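Local coordinates for protein putative NAD(P)H nitroreductase ydfN (Bacillus subtilis, PDB 3BEM) that binds FMN as a homodimer and is a putative NAD(P)H-dependent nitroreductase that may contribute to the breakdown of aromatic compounds, at residues P51-N55 against L56-K60; A102-I105 against Y106-L109; E42-E45 against L46-L49; N181-D184 against Q185-V188. The protein carries 3 engineered substitutions. All blocks are in the same frame, centred on the assembly; numbering follows the deposited sequence.

Contact 1 (P51-N55 against L56-K60); sequences PSAFN and LQHTK. With FMN (flavin mononucleotide), chain E.
Gln57 and Asn55 lie side by side with their side chains pointing the same way, the two amide planes only 14° apart. The Gln57 amide reaches back to the backbone: NE2 donates to Asn55 O at 3.0 Å in a nearly straight bond, and the acceptor lies in the plane of the Gln57 amide although NE2 sits well above the carbonyl plane of Asn55. Outer partners hold both amides, Gln57 OE1 taking Lys209 N and Asn55 ND2 giving to Tyr207 O, both of the second subunit. Without the Gln57 amide, as with an alanine here, Asn55 O would probably lose this donor and Lys209 N of the second subunit its acceptor. Ser52 carries OG between its backbone N and carbonyl carbon (chi1 69°), where it accepts the Gln57 N-H at 2.8 Å, while Leu56 N bonds Ala53 O at 3.0 Å. The His58 ring comes in edge-on, CE1 3.3 Å from Ala53 O, while its NE2 is hydrogen-bonded to Tyr131 OH. On the far side of the turn the flavin packs close, Ala53 CB lying 3.4 Å from FMN C7 and Pro51 CB 3.2 Å from FMN O3', so this loop lines the cofactor pocket. The loop runs from helix 37-47 into strand 59-64; helix 136-161 packs on Ser52 and Ala53, helix 117-134 on Phe54 and Leu56, and helix 102-111 on Asn55, Leu56 and Gln57.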
loop_
_atom_site.group_PDB
_atom_site.type_symbol
_atom_site.label_atom_id
_atom_site.label_comp_id
_atom_site.label_asym_id
_atom_site.label_seq_id
_atom_site.Cartn_x
_atom_site.Cartn_y
_atom_site.Cartn_z
ATOM N N PRO B 51 -7.450 1.193 -5.665
ATOM C CA PRO B 51 -6.927 1.726 -6.928
ATOM C C PRO B 51 -5.738 0.888 -7.413
ATOM O O PRO B 51 -5.007 0.285 -6.618
ATOM C CB PRO B 51 -6.455 3.104 -6.553
ATOM C CG PRO B 51 -6.005 2.907 -5.147
ATOM C CD PRO B 51 -6.989 1.991 -4.524
ATOM N N SER B 52 -5.566 0.870 -8.744
ATOM C CA SER B 52 -4.373 0.256 -9.341
ATOM C C SER B 52 -4.049 1.033 -10.618
ATOM O O SER B 52 -4.927 1.569 -11.264
ATOM C CB SER B 52 -4.572 -1.234 -9.667
ATOM O OG SER B 52 -5.483 -1.479 -10.739
ATOM N N ALA B 53 -2.753 1.103 -10.934
ATOM C CA ALA B 53 -2.270 1.880 -12.082
ATOM C C ALA B 53 -2.964 1.368 -13.337
ATOM O O ALA B 53 -2.971 0.186 -13.581
ATOM C CB ALA B 53 -0.784 1.710 -12.228
ATOM N N PHE B 54 -3.587 2.285 -14.089
ATOM C CA PHE B 54 -4.269 1.967 -15.346
ATOM C C PHE B 54 -5.391 0.951 -15.187
ATOM O O PHE B 54 -5.807 0.317 -16.166
ATOM C CB PHE B 54 -3.247 1.461 -16.407
ATOM C CG PHE B 54 -2.104 2.420 -16.675
ATOM C CD1 PHE B 54 -2.234 3.425 -17.608
ATOM C CD2 PHE B 54 -0.914 2.305 -15.978
ATOM C CE1 PHE B 54 -1.186 4.289 -17.832
ATOM C CE2 PHE B 54 0.136 3.178 -16.189
ATOM C CZ PHE B 54 -0.008 4.168 -17.117
ATOM N N ASN B 55 -5.876 0.761 -13.950
ATOM C CA ASN B 55 -6.869 -0.263 -13.625
ATOM C C ASN B 55 -6.433 -1.660 -14.049
ATOM O O ASN B 55 -7.258 -2.472 -14.416
ATOM C CB ASN B 55 -8.192 0.095 -14.243
ATOM C CG ASN B 55 -9.340 -0.731 -13.723
ATOM O OD1 ASN B 55 -9.382 -1.086 -12.542
ATOM N ND2 ASN B 55 -10.309 -1.060 -14.634
ATOM N N LEU B 56 -5.115 -1.904 -14.068
ATOM C CA LEU B 56 -4.592 -3.204 -14.473
ATOM C C LEU B 56 -4.767 -4.301 -13.418
ATOM O O LEU B 56 -4.641 -5.481 -13.743
ATOM C CB LEU B 56 -3.133 -3.092 -14.893
ATOM C CG LEU B 56 -2.902 -2.356 -16.208
ATOM C CD1 LEU B 56 -1.438 -2.161 -16.336
ATOM C CD2 LEU B 56 -3.461 -3.174 -17.387
ATOM N N GLN B 57 -5.071 -3.916 -12.155
ATOM C CA GLN B 57 -5.432 -4.921 -11.143
ATOM C C GLN B 57 -4.318 -6.030 -11.056
ATOM O O GLN B 57 -4.550 -7.238 -11.232
ATOM C CB GLN B 57 -6.805 -5.447 -11.451
ATOM C CG GLN B 57 -7.863 -4.380 -11.386
ATOM C CD GLN B 57 -9.157 -4.805 -12.063
ATOM O OE1 GLN B 57 -9.861 -5.631 -11.522
ATOM N NE2 GLN B 57 -9.443 -4.271 -13.281
ATOM N N HIS B 58 -3.121 -5.556 -10.731
ATOM C CA HIS B 58 -1.876 -6.302 -10.705
ATOM C C HIS B 58 -1.844 -7.447 -9.694
ATOM O O HIS B 58 -1.043 -8.364 -9.839
ATOM C CB HIS B 58 -0.690 -5.387 -10.385
ATOM C CG HIS B 58 -0.611 -4.162 -11.232
ATOM N ND1 HIS B 58 -1.564 -3.162 -11.175
ATOM C CD2 HIS B 58 0.321 -3.746 -12.119
ATOM C CE1 HIS B 58 -1.217 -2.185 -11.993
ATOM N NE2 HIS B 58 -0.079 -2.518 -12.596
ATOM N N THR B 59 -2.665 -7.352 -8.662
ATOM C CA THR B 59 -2.539 -8.145 -7.449
ATOM C C THR B 59 -3.301 -9.446 -7.539
ATOM O O THR B 59 -4.473 -9.491 -7.992
ATOM C CB THR B 59 -2.990 -7.344 -6.183
ATOM O OG1 THR B 59 -2.463 -6.029 -6.207
ATOM C CG2 THR B 59 -2.531 -8.014 -4.855
ATOM N N LYS B 60 -2.635 -10.509 -7.109
ATOM C CA LYS B 60 -3.262 -11.791 -6.856
ATOM C C LYS B 60 -2.979 -12.216 -5.427
ATOM O O LYS B 60 -1.948 -11.822 -4.835
ATOM C CB LYS B 60 -2.835 -12.851 -7.875
ATOM C CG LYS B 60 -3.381 -12.594 -9.289
ATOM C CD LYS B 60 -3.484 -13.883 -10.170
ATOM C CE LYS B 60 -4.580 -13.738 -11.255
ATOM N NZ LYS B 60 -5.113 -15.045 -11.725
HETATM N N1 FMN E . -4.544 8.300 -12.570
HETATM C C2 FMN E . -4.191 9.347 -13.398
HETATM O O2 FMN E . -5.077 10.092 -13.840
HETATM N N3 FMN E . -2.865 9.556 -13.746
HETATM C C4 FMN E . -1.854 8.722 -13.285
HETATM O O4 FMN E . -0.675 9.087 -13.483
HETATM C C4A FMN E . -2.228 7.638 -12.442
HETATM N N5 FMN E . -1.270 6.752 -11.950
HETATM C C5A FMN E . -1.652 5.760 -11.050
HETATM C C6 FMN E . -0.683 4.918 -10.480
HETATM C C7 FMN E . -1.018 3.863 -9.594
HETATM C C7M FMN E . 0.012 3.422 -8.572
HETATM C C8 FMN E . -2.357 3.697 -9.260
HETATM C C8M FMN E . -2.689 3.100 -7.930
HETATM C C9 FMN E . -3.334 4.536 -9.822
HETATM C C9A FMN E . -3.018 5.574 -10.717
HETATM N N10 FMN E . -3.988 6.414 -11.254
HETATM C C10 FMN E . -3.582 7.455 -12.079
HETATM C "C1'" FMN E . -5.471 6.118 -11.055
HETATM C "C2'" FMN E . -5.940 4.773 -11.683
HETATM O "O2'" FMN E . -6.165 4.904 -13.083
HETATM C "C3'" FMN E . -7.234 4.323 -10.970
HETATM O "O3'" FMN E . -6.877 3.994 -9.613
HETATM C "C4'" FMN E . -8.018 3.199 -11.686
HETATM O "O4'" FMN E . -8.415 3.563 -13.002
HETATM C "C5'" FMN E . -9.346 2.816 -10.997
HETATM O "O5'" FMN E . -10.193 3.922 -10.649
HETATM P P FMN E . -10.818 3.907 -9.166
HETATM O O1P FMN E . -11.619 5.093 -8.929
HETATM O O2P FMN E . -11.750 2.808 -9.061
HETATM O O3P FMN E . -9.623 3.874 -8.313
#

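Contact 2 (A102-I105 against Y106-L109)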
loop_
_atom_site.group_PDB
_atom_site.type_symbol
_atom_site.label_atom_id
_atom_site.label_comp_id
_atom_site.label_asym_id
_atom_site.label_seq_id
_atom_site.Cartn_x
_atom_site.Cartn_y
_atom_site.Cartn_z
ATOM N N ALA B 102 -4.286 -5.420 -20.488
ATOM C CA ALA B 102 -4.980 -4.170 -20.840
ATOM C C ALA B 102 -6.094 -4.407 -21.888
ATOM O O ALA B 102 -7.217 -3.965 -21.715
ATOM C CB ALA B 102 -3.981 -3.109 -21.346
ATOM N N ALA B 103 -5.779 -5.121 -22.951
ATOM C CA ALA B 103 -6.760 -5.362 -24.025
ATOM C C ALA B 103 -8.018 -6.015 -23.464
ATOM O O ALA B 103 -9.118 -5.620 -23.823
ATOM C CB ALA B 103 -6.159 -6.203 -25.105
ATOM N N ASP B 104 -7.875 -7.023 -22.600
ATOM C CA ASP B 104 -9.041 -7.654 -21.993
ATOM C C ASP B 104 -9.753 -6.773 -20.998
ATOM O O ASP B 104 -10.980 -6.714 -20.989
ATOM C CB ASP B 104 -8.648 -8.960 -21.294
ATOM C CG ASP B 104 -8.216 -10.054 -22.277
ATOM O OD1 ASP B 104 -8.868 -10.237 -23.344
ATOM O OD2 ASP B 104 -7.203 -10.732 -21.972
ATOM N N ILE B 105 -8.998 -6.088 -20.135
ATOM C CA ILE B 105 -9.622 -5.243 -19.115
ATOM C C ILE B 105 -10.455 -4.101 -19.713
ATOM O O ILE B 105 -11.560 -3.816 -19.214
ATOM C CB ILE B 105 -8.568 -4.729 -18.126
ATOM C CG1 ILE B 105 -8.005 -5.927 -17.351
ATOM C CG2 ILE B 105 -9.186 -3.618 -17.201
ATOM C CD1 ILE B 105 -6.871 -5.591 -16.371
ATOM N N TYR B 106 -9.982 -3.513 -20.807
ATOM C CA TYR B 106 -10.589 -2.327 -21.393
ATOM C C TYR B 106 -11.688 -2.676 -22.424
ATOM O O TYR B 106 -12.398 -1.813 -22.885
ATOM C CB TYR B 106 -9.567 -1.425 -22.072
ATOM C CG TYR B 106 -8.440 -0.946 -21.191
ATOM C CD1 TYR B 106 -8.571 -0.940 -19.793
ATOM C CD2 TYR B 106 -7.274 -0.463 -21.735
ATOM C CE1 TYR B 106 -7.512 -0.527 -18.976
ATOM C CE2 TYR B 106 -6.251 -0.063 -20.959
ATOM C CZ TYR B 106 -6.368 -0.084 -19.568
ATOM O OH TYR B 106 -5.293 0.358 -18.800
ATOM N N GLU B 107 -11.836 -3.945 -22.731
ATOM C CA GLU B 107 -12.714 -4.367 -23.833
ATOM C C GLU B 107 -14.177 -4.000 -23.606
ATOM O O GLU B 107 -14.874 -3.625 -24.541
ATOM C CB GLU B 107 -12.565 -5.853 -24.060
ATOM C CG GLU B 107 -12.994 -6.245 -25.445
ATOM C CD GLU B 107 -12.465 -7.596 -25.897
ATOM O OE1 GLU B 107 -11.875 -8.328 -25.079
ATOM O OE2 GLU B 107 -12.655 -7.917 -27.099
ATOM N N GLY B 108 -14.663 -4.075 -22.368
ATOM C CA GLY B 108 -16.071 -3.713 -22.117
ATOM C C GLY B 108 -16.419 -2.270 -22.484
ATOM O O GLY B 108 -17.556 -1.966 -22.837
ATOM N N LEU B 109 -15.440 -1.377 -22.376
ATOM C CA LEU B 109 -15.584 0.023 -22.839
ATOM C C LEU B 109 -15.950 0.065 -24.331
ATOM O O LEU B 109 -16.757 0.869 -24.729
ATOM C CB LEU B 109 -14.315 0.819 -22.613
ATOM C CG LEU B 109 -13.990 0.977 -21.109
ATOM C CD1 LEU B 109 -12.603 1.524 -20.999
ATOM C CD2 LEU B 109 -15.001 1.878 -20.462
HETATM O O HOH W 1 -13.983 -2.185 -19.610
#
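Helix 102-111 turns through this contact, and Tyr106 folds back over the turn before it. Its ring lies with one face over Ala102 O, 3.3 Å above the ring plane and offset toward the rim, while CE2 meets Ala102 CB at 3.8 Å. With CG anti to its own carbonyl carbon (chi1 -57°), the ring is drawn back along the helix toward Ala102. The same carbonyl oxygen accepts the Tyr106 N-H at 2.9 Å, so Ala102 O is both a helical acceptor and a contact for the ring face. Ile105 meets the ring with its CG2 branch, 3.8 Å from Tyr106 CD1. Here the helix is kinked: Gly108 N and Leu109 N lack the regular bond to the turn before, and Leu109 N has a weak one to Tyr106 O and another weak one to a water that donates to Ile105 O at 2.9 Å. A phenylalanine in place of Tyr106 would probably leave Phe54 O and Thr127 OG1 without the hydroxyl that bonds both. On the outer face, Asp104 and Glu107 run side by side, OD1 and OE1 4.0 Å apart, a pairing of like charges that probably costs some energy.

Contact 3 (E42-E45 against L46-L49)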
loop_
_atom_site.group_PDB
_atom_site.type_symbol
_atom_site.label_atom_id
_atom_site.label_comp_id
_atom_site.label_asym_id
_atom_site.label_seq_id
_atom_site.Cartn_x
_atom_site.Cartn_y
_atom_site.Cartn_z
ATOM N N GLU B 42 -15.593 -11.697 1.614
ATOM C CA GLU B 42 -16.077 -10.383 1.973
ATOM C C GLU B 42 -14.974 -9.301 2.036
ATOM O O GLU B 42 -15.155 -8.203 1.523
ATOM C CB GLU B 42 -16.794 -10.448 3.314
ATOM C CG GLU B 42 -17.319 -9.095 3.768
ATOM C CD GLU B 42 -18.033 -9.128 5.105
ATOM O OE1 GLU B 42 -17.962 -10.142 5.830
ATOM O OE2 GLU B 42 -18.658 -8.107 5.444
HETATM N N MSE B 43 -13.815 -9.659 2.571
HETATM C CA MSE B 43 -12.694 -8.768 2.603
HETATM C C MSE B 43 -12.182 -8.503 1.180
HETATM O O MSE B 43 -11.859 -7.373 0.819
HETATM C CB MSE B 43 -11.577 -9.342 3.503
HETATM C CG MSE B 43 -12.038 -9.610 4.875
HETATM SE SE MSE B 43 -10.620 -10.585 5.823
HETATM C CE MSE B 43 -11.683 -11.433 7.136
ATOM N N PHE B 44 -12.137 -9.559 0.354
ATOM C CA PHE B 44 -11.609 -9.450 -1.004
ATOM C C PHE B 44 -12.534 -8.618 -1.908
ATOM O O PHE B 44 -12.063 -7.991 -2.860
ATOM C CB PHE B 44 -11.309 -10.814 -1.586
ATOM C CG PHE B 44 -10.106 -11.492 -1.000
ATOM C CD1 PHE B 44 -8.876 -10.853 -0.947
ATOM C CD2 PHE B 44 -10.190 -12.812 -0.545
ATOM C CE1 PHE B 44 -7.743 -11.500 -0.408
ATOM C CE2 PHE B 44 -9.061 -13.461 -0.012
ATOM C CZ PHE B 44 -7.857 -12.803 0.014
ATOM N N GLU B 45 -13.844 -8.583 -1.608
ATOM C CA GLU B 45 -14.743 -7.674 -2.355
ATOM C C GLU B 45 -14.333 -6.207 -2.165
ATOM O O GLU B 45 -14.458 -5.390 -3.087
ATOM C CB GLU B 45 -16.187 -7.872 -1.949
ATOM C CG GLU B 45 -16.772 -9.149 -2.440
ATOM C CD GLU B 45 -17.088 -9.248 -3.951
ATOM O OE1 GLU B 45 -17.306 -8.218 -4.609
ATOM O OE2 GLU B 45 -17.156 -10.393 -4.475
ATOM N N LEU B 46 -13.858 -5.865 -0.966
ATOM C CA LEU B 46 -13.368 -4.520 -0.748
ATOM C C LEU B 46 -12.024 -4.296 -1.418
ATOM O O LEU B 46 -11.776 -3.246 -1.995
ATOM C CB LEU B 46 -13.235 -4.213 0.762
ATOM C CG LEU B 46 -14.546 -4.247 1.537
ATOM C CD1 LEU B 46 -14.256 -3.909 3.010
ATOM C CD2 LEU B 46 -15.624 -3.328 0.975
ATOM N N VAL B 47 -11.120 -5.271 -1.283
ATOM C CA VAL B 47 -9.793 -5.252 -1.964
ATOM C C VAL B 47 -9.956 -5.008 -3.467
ATOM O O VAL B 47 -9.157 -4.281 -4.050
ATOM C CB VAL B 47 -9.027 -6.563 -1.658
ATOM C CG1 VAL B 47 -7.793 -6.645 -2.455
ATOM C CG2 VAL B 47 -8.738 -6.598 -0.129
ATOM N N ALA B 48 -11.005 -5.556 -4.085
ATOM C CA ALA B 48 -11.216 -5.372 -5.515
ATOM C C ALA B 48 -11.366 -3.913 -5.906
ATOM O O ALA B 48 -11.120 -3.550 -7.062
ATOM C CB ALA B 48 -12.417 -6.174 -5.980
ATOM N N LEU B 49 -11.813 -3.103 -4.961
ATOM C CA LEU B 49 -12.072 -1.675 -5.195
ATOM C C LEU B 49 -10.887 -0.785 -4.891
ATOM O O LEU B 49 -11.010 0.457 -4.931
ATOM C CB LEU B 49 -13.280 -1.226 -4.377
ATOM C CG LEU B 49 -14.552 -2.036 -4.608
ATOM C CD1 LEU B 49 -15.708 -1.567 -3.708
ATOM C CD2 LEU B 49 -14.942 -2.020 -6.101
#
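Leu46 sits over the turn that begins at Glu42, its CG 4.0 Å from Glu42 O. Met43, a selenomethionine, comes next, and its carbonyl does most of the bonding: Met43 O accepts Val47 N at 3.1 Å, nearly straight and in the carbonyl plane, and also takes a weak bond from Leu46 N. Val47 leans on the same oxygen, with CG2 3.4 Å from Met43 O; its CG1 is anti to the backbone N (chi1 173°), which leaves CG2 beside that N and over the preceding turn. At Phe44 the carbonyl accepts Ala48 N at 2.9 Å, the donor tilted 28° from the carbonyl plane, while the ring approaches Val47 CG2 from CD1 at 4.3 Å. That ring also meets Tyr61 and Phe154, which places this face of helix 37-47 against strand 59-64 and helix 136-161. Glu45 O lies 3.7 Å from Leu49 CG. The side chains touch mostly carbonyl oxygens, so cohesion rests on backbone hydrogen bonds with apolar padding. Ala48 O and Leu49 O accept bonds from Arg208 and Arg23 of the second subunit, which also bind FMN, tying this segment to the dimer interface and the cofactor site.

Contact 4 (N181-D184 against Q185-V188)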
loop_
_atom_site.group_PDB
_atom_site.type_symbol
_atom_site.label_atom_id
_atom_site.label_comp_id
_atom_site.label_asym_id
_atom_site.label_seq_id
_atom_site.Cartn_x
_atom_site.Cartn_y
_atom_site.Cartn_z
ATOM N N ASN B 181 4.021 -23.464 -5.916
ATOM C CA ASN B 181 3.925 -23.500 -7.359
ATOM C C ASN B 181 3.470 -22.184 -7.993
ATOM O O ASN B 181 2.525 -22.147 -8.786
ATOM C CB ASN B 181 2.997 -24.652 -7.770
ATOM C CG ASN B 181 3.028 -24.923 -9.254
ATOM O OD1 ASN B 181 4.053 -24.699 -9.913
ATOM N ND2 ASN B 181 1.900 -25.407 -9.800
ATOM N N ILE B 182 4.177 -21.110 -7.684
ATOM C CA ILE B 182 3.819 -19.807 -8.187
ATOM C C ILE B 182 4.632 -19.502 -9.435
ATOM O O ILE B 182 5.842 -19.642 -9.423
ATOM C CB ILE B 182 4.033 -18.716 -7.080
ATOM C CG1 ILE B 182 3.003 -18.921 -5.926
ATOM C CG2 ILE B 182 3.930 -17.298 -7.674
ATOM C CD1 ILE B 182 3.392 -18.250 -4.647
ATOM N N ASP B 183 3.966 -19.069 -10.523
ATOM C CA ASP B 183 4.641 -18.804 -11.805
ATOM C C ASP B 183 5.654 -17.666 -11.705
ATOM O O ASP B 183 5.515 -16.779 -10.843
ATOM C CB ASP B 183 3.605 -18.416 -12.875
ATOM C CG ASP B 183 2.885 -19.606 -13.483
ATOM O OD1 ASP B 183 3.558 -20.542 -13.996
ATOM O OD2 ASP B 183 1.627 -19.569 -13.497
ATOM N N ASP B 184 6.625 -17.647 -12.628
ATOM C CA ASP B 184 7.707 -16.662 -12.633
ATOM C C ASP B 184 7.256 -15.227 -12.801
ATOM O O ASP B 184 7.947 -14.309 -12.332
ATOM C CB ASP B 184 8.752 -16.933 -13.733
ATOM C CG ASP B 184 9.820 -15.789 -13.849
ATOM O OD1 ASP B 184 10.629 -15.588 -12.897
ATOM O OD2 ASP B 184 9.844 -15.076 -14.897
ATOM N N GLN B 185 6.132 -15.026 -13.471
ATOM C CA GLN B 185 5.700 -13.673 -13.751
ATOM C C GLN B 185 5.201 -12.937 -12.499
ATOM O O GLN B 185 5.014 -11.761 -12.558
ATOM C CB GLN B 185 4.611 -13.626 -14.812
ATOM C CG GLN B 185 3.292 -14.115 -14.367
ATOM C CD GLN B 185 2.351 -14.269 -15.529
ATOM O OE1 GLN B 185 2.281 -15.342 -16.121
ATOM N NE2 GLN B 185 1.630 -13.195 -15.876
ATOM N N PHE B 186 4.980 -13.650 -11.408
ATOM C CA PHE B 186 4.499 -13.056 -10.174
ATOM C C PHE B 186 5.623 -12.799 -9.215
ATOM O O PHE B 186 6.411 -13.700 -8.943
ATOM C CB PHE B 186 3.464 -13.956 -9.524
ATOM C CG PHE B 186 2.241 -14.128 -10.353
ATOM C CD1 PHE B 186 1.287 -13.141 -10.414
ATOM C CD2 PHE B 186 2.068 -15.277 -11.085
ATOM C CE1 PHE B 186 0.160 -13.290 -11.238
ATOM C CE2 PHE B 186 0.959 -15.453 -11.891
ATOM C CZ PHE B 186 0.005 -14.469 -11.971
ATOM N N GLU B 187 5.704 -11.566 -8.741
ATOM C CA GLU B 187 6.507 -11.227 -7.599
ATOM C C GLU B 187 5.776 -11.575 -6.309
ATOM O O GLU B 187 4.593 -11.255 -6.197
ATOM C CB GLU B 187 6.829 -9.746 -7.682
ATOM C CG GLU B 187 7.682 -9.199 -6.597
ATOM C CD GLU B 187 9.145 -9.487 -6.754
ATOM O OE1 GLU B 187 9.602 -9.828 -7.887
ATOM O OE2 GLU B 187 9.827 -9.414 -5.686
ATOM N N VAL B 188 6.447 -12.237 -5.355
ATOM C CA VAL B 188 5.875 -12.460 -4.043
ATOM C C VAL B 188 6.148 -11.193 -3.202
ATOM O O VAL B 188 7.247 -10.984 -2.679
ATOM C CB VAL B 188 6.386 -13.718 -3.332
ATOM C CG1 VAL B 188 5.592 -13.943 -2.044
ATOM C CG2 VAL B 188 6.276 -14.956 -4.208
#
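Phe186 packs back on Ile182, just before the turn, and on Asp183, its first residue. The Ile182 side chain crosses that of Phe186 at about a right angle, and its CG2 branch makes the touch, 3.8 Å from Phe186 CB. CG2 stands anti to the backbone N of Ile182 while CG1 is beside it (chi1 -68°), which divides the work of the side chain: CG2 goes to Phe186, and CD1, at the end of the other branch, comes within 4.4 Å of Val188 CG2. Asp183 meets the aromatic ring through its CB, 3.9 Å from Phe186 CD2, while its carbonyl oxygen lies at the ring's edge near the ring plane. Asp183 O also accepts the Phe186 N-H at 3.2 Å, with the donor 47° out of the carbonyl plane. Gln185 sets its CG over one face of the Phe186 ring, 3.6 Å above the plane and offset toward the rim. With chi1 at 72° its CG lies between the backbone N and the carbonyl carbon, and from there the extended chain carries NE2 to Asp95 OD1. Around the turn, Lys177 NZ bonds Phe186 O and, weakly, Asp183 O, so one lysine of helix 173-180 reaches both ends of the turn. Strand 88-95 lies alongside, Leu93 touching both Ile182 and Val188. The bond from Phe186 N to Asp183 O closes a type I beta turn, Asp183 to Phe186, through which the chain passes from helix 173-180 into strand 186-195 of the antiparallel sheet.

Overall arrangement
Contact 1 is the part of this set that touches the flavin, and the other three lie about 13 to 16 Å from it, centre to centre. Contact 2 joins it directly: Leu56 CD2 packs on Ala102 CA at 3.9 Å, and Leu56 O comes within 3.4 Å of Ile105 CD1. Contact 3 leads into contact 1 along the chain; the Leu49 side chain is about 6 Å from an FMN, and both contacts meet the second subunit. Contact 4 touches contact 1 where Lys60 CD meets Phe186 CE1 at 3.8 Å, as both reach the same sheet. Contacts 2 and 4 remain apart, with centres about 24 Å from each other.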